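Local coordinates for xanthomonas outer protein D (Xanthomonas euvesicatoria, PDB 2OIX) that is a type III secreted virulence effector acting as a deSUMOylating cysteine protease, present here as the inactive catalytic fragment with an Ulp1-family fold, at residues M110-H114 with L115-Y119; G172-R175 with D176-Q180. The protein carries 1 engineered substitution. All coordinates share one frame; numbering follows the deposited sequence.

In the fold
Contacts 1 and 2 are both local, each joining residues a turn apart, but they belong to different helices on opposite sides of the chain's centre. Their centres lie about 33 Å apart and their nearest atoms about 22 Å, so the two do not meet. Contact 1 is partly buried and ends helix 102-114, where the chain turns toward strand 123-125; backbone bonds, a glycine and small apolar contacts carry it. Contact 2 is a surface contact within helix 171-179, close to the C-terminus of the chain. There regular helical bonds form the frame, a leucine covers a guanidinium, and an isoleucine and a leucine pack on neighbouring helices.

Contact 1 (M110-H114 with L115-Y119); sequences MAAYH and LGLDY
L115 and L117 both set CG anti to their own carbonyl carbon and beside the backbone N, with chi1 of -76° and -51°, and this keeps each CG close to the carbonyls of the last helical turn. CG of L115 lies 3.4 Å from O of A111, while CG of L117 sits 3.6 Å from O of A112. From there L115 reaches inward to L56 and A57 of helix 46-57 and L67 of strand 64-71, a setting that suits a branched apolar chain.

The backbone supplies the grip. N of L117 donates to O of A112 over 2.9 Å, and N of G116 donates to O of Y113 over 3.1 Å, approaching from above the carbonyl plane. N of L115 adds two weak bonds, shared between the carbonyls of A111 and A112, so O of A112 takes both a weak and a good donor. G116 has phi 80°, a value that suits glycine because a CB here would press on the preceding carbonyl O. O of Y113 is held a second time by a water, 2.8 Å away, which also donates across 3.2 Å to O of L117 and so bridges helix and loop.

Apolar contact follows the same path: CB of A112 lies 4.1 Å from CB of L117 and 4.3 Å from CB of Y119. Alanine is small enough to let the returning chain lie close. Beside the turn, the Y113 ring presents its CD2 edge over the centre of the H114 imidazole, and O of H114 is bonded to NE2 of Q53.

The crossed bonds to A112 and Y113, the glycine at positive phi and the A112-L117 apolar pair together make a Schellman motif, the classic C-terminal end of a helix.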
ATOM      1  N   MET A 110       5.700 -12.489  -0.970  1.00 26.79           N
ATOM      2  CA  MET A 110       6.752 -12.461  -2.006  1.00 27.12           C
ATOM      3  C   MET A 110       7.296 -11.045  -2.127  1.00 26.68           C
ATOM      4  O   MET A 110       8.500 -10.867  -2.209  1.00 27.49           O
ATOM      5  CB  MET A 110       6.195 -12.876  -3.367  1.00 27.12           C
ATOM      6  CG  MET A 110       5.899 -14.389  -3.505  1.00 28.92           C
ATOM      7  SD  MET A 110       7.258 -15.454  -2.950  1.00 34.78           S
ATOM      8  CE  MET A 110       8.581 -15.073  -4.115  1.00 36.58           C
ATOM      9  N   ALA A 111       6.407 -10.046  -2.105  1.00 26.29           N
ATOM     10  CA  ALA A 111       6.829  -8.646  -2.110  1.00 25.49           C
ATOM     11  C   ALA A 111       7.776  -8.379  -0.928  1.00 26.09           C
ATOM     12  O   ALA A 111       8.883  -7.857  -1.132  1.00 25.02           O
ATOM     13  CB  ALA A 111       5.621  -7.675  -2.083  1.00 27.01           C
ATOM     14  N   ALA A 112       7.360  -8.776   0.280  1.00 26.30           N
ATOM     15  CA  ALA A 112       8.187  -8.616   1.498  1.00 26.73           C
ATOM     16  C   ALA A 112       9.485  -9.337   1.331  1.00 26.75           C
ATOM     17  O   ALA A 112      10.544  -8.796   1.595  1.00 26.94           O
ATOM     18  CB  ALA A 112       7.455  -9.122   2.739  1.00 26.25           C
ATOM     19  N   TYR A 113       9.415 -10.568   0.858  1.00 28.11           N
ATOM     20  CA  TYR A 113      10.640 -11.343   0.626  1.00 27.92           C
ATOM     21  C   TYR A 113      11.626 -10.633  -0.324  1.00 28.64           C
ATOM     22  O   TYR A 113      12.811 -10.529  -0.037  1.00 28.31           O
ATOM     23  CB  TYR A 113      10.285 -12.700   0.037  1.00 28.78           C
ATOM     24  CG  TYR A 113      11.492 -13.502  -0.381  1.00 31.65           C
ATOM     25  CD1 TYR A 113      12.230 -14.215   0.558  1.00 32.30           C
ATOM     26  CD2 TYR A 113      11.871 -13.582  -1.730  1.00 33.02           C
ATOM     27  CE1 TYR A 113      13.334 -14.954   0.177  1.00 34.79           C
ATOM     28  CE2 TYR A 113      12.969 -14.324  -2.119  1.00 35.70           C
ATOM     29  CZ  TYR A 113      13.692 -15.003  -1.166  1.00 34.08           C
ATOM     30  OH  TYR A 113      14.779 -15.726  -1.564  1.00 35.21           O
ATOM     31  N   HIS A 114      11.121 -10.150  -1.459  1.00 29.00           N
ATOM     32  CA  HIS A 114      11.973  -9.463  -2.443  1.00 29.48           C
ATOM     33  C   HIS A 114      12.418  -8.055  -2.027  1.00 29.66           C
ATOM     34  O   HIS A 114      13.286  -7.473  -2.668  1.00 30.05           O
ATOM     35  CB  HIS A 114      11.283  -9.406  -3.799  1.00 29.61           C
ATOM     36  CG  HIS A 114      11.188 -10.733  -4.477  1.00 29.88           C
ATOM     37  ND1 HIS A 114      12.298 -11.474  -4.816  1.00 32.34           N
ATOM     38  CD2 HIS A 114      10.117 -11.436  -4.906  1.00 32.53           C
ATOM     39  CE1 HIS A 114      11.910 -12.595  -5.399  1.00 33.56           C
ATOM     40  NE2 HIS A 114      10.591 -12.598  -5.459  1.00 33.56           N
ATOM     41  N   LEU A 115      11.813  -7.518  -0.971  1.00 28.82           N
ATOM     42  CA  LEU A 115      12.269  -6.255  -0.385  1.00 28.94           C
ATOM     43  C   LEU A 115      13.357  -6.469   0.671  1.00 29.23           C
ATOM     44  O   LEU A 115      13.786  -5.504   1.330  1.00 29.49           O
ATOM     45  CB  LEU A 115      11.088  -5.448   0.198  1.00 28.52           C
ATOM     46  CG  LEU A 115      10.234  -4.745  -0.867  1.00 28.95           C
ATOM     47  CD1 LEU A 115       8.932  -4.309  -0.233  1.00 30.35           C
ATOM     48  CD2 LEU A 115      10.913  -3.580  -1.609  1.00 26.57           C
ATOM     49  N   GLY A 116      13.790  -7.723   0.830  1.00 27.57           N
ATOM     50  CA  GLY A 116      14.680  -8.096   1.901  1.00 29.63           C
ATOM     51  C   GLY A 116      14.115  -8.332   3.294  1.00 28.96           C
ATOM     52  O   GLY A 116      14.891  -8.424   4.268  1.00 30.08           O
ATOM     53  N   LEU A 117      12.801  -8.490   3.413  1.00 28.83           N
ATOM     54  CA  LEU A 117      12.160  -8.610   4.720  1.00 28.29           C
ATOM     55  C   LEU A 117      11.939 -10.057   5.075  1.00 28.53           C
ATOM     56  O   LEU A 117      12.025 -10.935   4.215  1.00 29.38           O
ATOM     57  CB  LEU A 117      10.813  -7.848   4.756  1.00 28.83           C
ATOM     58  CG  LEU A 117      10.888  -6.391   4.276  1.00 31.71           C
ATOM     59  CD1 LEU A 117       9.548  -5.795   4.534  1.00 34.08           C
ATOM     60  CD2 LEU A 117      11.995  -5.622   4.994  1.00 31.74           C
ATOM     61  N   ASP A 118      11.732 -10.313   6.361  1.00 28.15           N
ATOM     62  CA  ASP A 118      11.330 -11.628   6.821  1.00 27.40           C
ATOM     63  C   ASP A 118       9.807 -11.639   6.734  1.00 27.24           C
ATOM     64  O   ASP A 118       9.147 -11.023   7.551  1.00 28.05           O
ATOM     65  CB  ASP A 118      11.747 -11.833   8.275  1.00 27.50           C
ATOM     66  CG  ASP A 118      11.256 -13.163   8.833  1.00 29.69           C
ATOM     67  OD1 ASP A 118      10.527 -13.886   8.098  1.00 29.76           O
ATOM     68  OD2 ASP A 118      11.598 -13.487   9.999  1.00 28.86           O
ATOM     69  N   TYR A 119       9.266 -12.364   5.769  1.00 27.32           N
ATOM     70  CA  TYR A 119       7.819 -12.348   5.515  1.00 27.35           C
ATOM     71  C   TYR A 119       7.011 -12.836   6.719  1.00 27.13           C
ATOM     72  O   TYR A 119       5.849 -12.472   6.884  1.00 27.15           O
ATOM     73  CB  TYR A 119       7.475 -13.146   4.233  1.00 27.78           C
ATOM     74  CG  TYR A 119       7.491 -14.639   4.435  1.00 26.82           C
ATOM     75  CD1 TYR A 119       6.343 -15.321   4.871  1.00 26.99           C
ATOM     76  CD2 TYR A 119       8.676 -15.373   4.260  1.00 28.05           C
ATOM     77  CE1 TYR A 119       6.376 -16.726   5.107  1.00 27.43           C
ATOM     78  CE2 TYR A 119       8.711 -16.756   4.482  1.00 29.47           C
ATOM     79  CZ  TYR A 119       7.569 -17.416   4.907  1.00 27.00           C
ATOM     80  OH  TYR A 119       7.654 -18.768   5.121  1.00 29.70           O
TER
HETATM   81  O   HOH W   1      14.368 -11.581   2.065  1.00 46.36           O

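Contact 2 (G172-R175 with D176-Q180)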
ATOM      1  N   GLY A 172     -17.702   7.260  -4.737  1.00 49.37           N
ATOM      2  CA  GLY A 172     -17.943   8.683  -4.986  1.00 49.28           C
ATOM      3  C   GLY A 172     -16.783   9.660  -4.865  1.00 48.98           C
ATOM      4  O   GLY A 172     -16.457  10.351  -5.830  1.00 48.73           O
ATOM      5  N   LEU A 173     -16.164   9.743  -3.688  1.00 48.63           N
ATOM      6  CA  LEU A 173     -15.110  10.744  -3.478  1.00 48.45           C
ATOM      7  C   LEU A 173     -13.817  10.318  -4.180  1.00 48.06           C
ATOM      8  O   LEU A 173     -13.004  11.157  -4.566  1.00 47.34           O
ATOM      9  CB  LEU A 173     -14.873  11.023  -1.982  1.00 49.10           C
ATOM     10  CG  LEU A 173     -13.544  11.695  -1.579  1.00 50.02           C
ATOM     11  CD1 LEU A 173     -13.627  13.221  -1.639  1.00 49.48           C
ATOM     12  CD2 LEU A 173     -13.050  11.234  -0.201  1.00 52.53           C
ATOM     13  N   ILE A 174     -13.650   9.016  -4.355  1.00 48.15           N
ATOM     14  CA  ILE A 174     -12.555   8.508  -5.172  1.00 48.47           C
ATOM     15  C   ILE A 174     -12.742   8.972  -6.621  1.00 48.61           C
ATOM     16  O   ILE A 174     -11.822   9.516  -7.220  1.00 49.36           O
ATOM     17  CB  ILE A 174     -12.397   6.969  -5.067  1.00 49.46           C
ATOM     18  CG1 ILE A 174     -11.716   6.609  -3.734  1.00 50.07           C
ATOM     19  CG2 ILE A 174     -11.500   6.424  -6.207  1.00 46.97           C
ATOM     20  CD1 ILE A 174     -11.808   5.147  -3.351  1.00 51.52           C
ATOM     21  N   ARG A 175     -13.935   8.764  -7.162  1.00 48.31           N
ATOM     22  CA  ARG A 175     -14.298   9.266  -8.485  1.00 48.63           C
ATOM     23  C   ARG A 175     -14.090  10.775  -8.624  1.00 47.82           C
ATOM     24  O   ARG A 175     -13.582  11.242  -9.641  1.00 47.60           O
ATOM     25  CB  ARG A 175     -15.759   8.931  -8.797  1.00 48.55           C
ATOM     26  CG  ARG A 175     -15.974   7.494  -9.200  1.00 49.68           C
ATOM     27  CD  ARG A 175     -17.376   7.224  -9.755  1.00 50.39           C
ATOM     28  NE  ARG A 175     -17.507   5.783  -9.944  1.00 54.59           N
ATOM     29  CZ  ARG A 175     -18.504   5.163 -10.566  1.00 55.96           C
ATOM     30  NH1 ARG A 175     -19.513   5.851 -11.103  1.00 56.75           N
ATOM     31  NH2 ARG A 175     -18.475   3.834 -10.660  1.00 56.42           N
ATOM     32  N   ASP A 176     -14.482  11.523  -7.597  1.00 47.02           N
ATOM     33  CA  ASP A 176     -14.317  12.979  -7.576  1.00 47.11           C
ATOM     34  C   ASP A 176     -12.844  13.375  -7.604  1.00 47.08           C
ATOM     35  O   ASP A 176     -12.468  14.317  -8.295  1.00 47.42           O
ATOM     36  CB  ASP A 176     -14.976  13.574  -6.329  1.00 46.23           C
ATOM     37  CG  ASP A 176     -16.414  13.991  -6.565  1.00 47.15           C
ATOM     38  OD1 ASP A 176     -17.047  13.501  -7.526  1.00 45.44           O
ATOM     39  OD2 ASP A 176     -16.909  14.802  -5.759  1.00 48.03           O
ATOM     40  N   ARG A 177     -12.025  12.670  -6.829  1.00 47.44           N
ATOM     41  CA  ARG A 177     -10.581  12.913  -6.805  1.00 47.43           C
ATOM     42  C   ARG A 177      -9.906  12.488  -8.098  1.00 47.77           C
ATOM     43  O   ARG A 177      -9.003  13.176  -8.576  1.00 47.95           O
ATOM     44  CB  ARG A 177      -9.920  12.259  -5.586  1.00 47.79           C
ATOM     45  CG  ARG A 177      -9.778  13.237  -4.429  1.00 46.61           C
ATOM     46  CD  ARG A 177      -9.832  12.534  -3.111  1.00 44.51           C
ATOM     47  NE  ARG A 177      -9.819  13.488  -2.005  1.00 42.08           N
ATOM     48  CZ  ARG A 177      -9.799  13.139  -0.717  1.00 44.08           C
ATOM     49  NH1 ARG A 177      -9.791  11.839  -0.354  1.00 36.82           N
ATOM     50  NH2 ARG A 177      -9.797  14.094   0.215  1.00 42.96           N
ATOM     51  N   LEU A 178     -10.365  11.377  -8.675  1.00 48.04           N
ATOM     52  CA  LEU A 178      -9.906  10.940  -9.989  1.00 48.47           C
ATOM     53  C   LEU A 178     -10.339  11.899 -11.117  1.00 49.30           C
ATOM     54  O   LEU A 178      -9.624  12.049 -12.113  1.00 49.40           O
ATOM     55  CB  LEU A 178     -10.394   9.519 -10.294  1.00 47.87           C
ATOM     56  CG  LEU A 178      -9.748   8.299  -9.638  1.00 46.80           C
ATOM     57  CD1 LEU A 178     -10.402   7.046 -10.174  1.00 44.78           C
ATOM     58  CD2 LEU A 178      -8.263   8.246  -9.863  1.00 45.60           C
ATOM     59  N   ALA A 179     -11.505  12.534 -10.962  1.00 50.12           N
ATOM     60  CA  ALA A 179     -12.000  13.511 -11.935  1.00 50.96           C
ATOM     61  C   ALA A 179     -11.176  14.800 -11.915  1.00 51.77           C
ATOM     62  O   ALA A 179     -11.214  15.578 -12.870  1.00 52.21           O
ATOM     63  CB  ALA A 179     -13.483  13.817 -11.705  1.00 50.68           C
ATOM     64  N   GLN A 180     -10.445  15.028 -10.827  1.00 52.70           N
ATOM     65  CA  GLN A 180      -9.454  16.101 -10.780  1.00 53.58           C
ATOM     66  C   GLN A 180      -8.090  15.567 -11.242  1.00 53.70           C
ATOM     67  O   GLN A 180      -7.223  15.241 -10.428  1.00 53.64           O
ATOM     68  CB  GLN A 180      -9.378  16.723  -9.383  1.00 53.62           C
ATOM     69  CG  GLN A 180     -10.615  17.543  -8.988  1.00 54.25           C
ATOM     70  CD  GLN A 180     -10.795  17.660  -7.470  1.00 54.62           C
ATOM     71  OE1 GLN A 180     -10.389  16.772  -6.703  1.00 56.30           O
ATOM     72  NE2 GLN A 180     -11.412  18.757  -7.032  1.00 55.71           N
TER
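L173 and R177, one turn apart, cross at a slant, with both leucine methyls against the guanidinium. CD1 stands 3.8 Å above the guanidinium plane, offset toward its rim, and CD2 comes within 3.3 Å of NH1. With CG anti to the backbone N (chi1 162°), L173 is placed to meet the extended R177 chain, whose CD also passes 4.1 Å from L173 CG. Leucine suits this place because its forked end can cover a flat cation while asking for no hydrogen bond.

I174 and L178 behave differently: they lie side by side and point the same way, touching where I174 CG2 reaches L178 CD1 at 4.2 Å, and this pair of branched chains gives the helix an apolar side. L178 CG also rests 3.4 Å from O of I174.

Beneath these side chains runs regular i to i+4 bonding, in which N of R177 meets O of L173 at 2.9 Å and N of L178 meets O of I174 at 2.8 Å.

R177 NH1 is hydrogen-bonded to the hydroxyl of Y13; its weak, long ion pair with E145 may partly offset the nearby like charge of R20. The I174-L178 pair faces inward, I174 onto Y13 of helix 7-20 and L141 of helix 136-153, L178 onto H9 and A12, packing helix 171-179 against both.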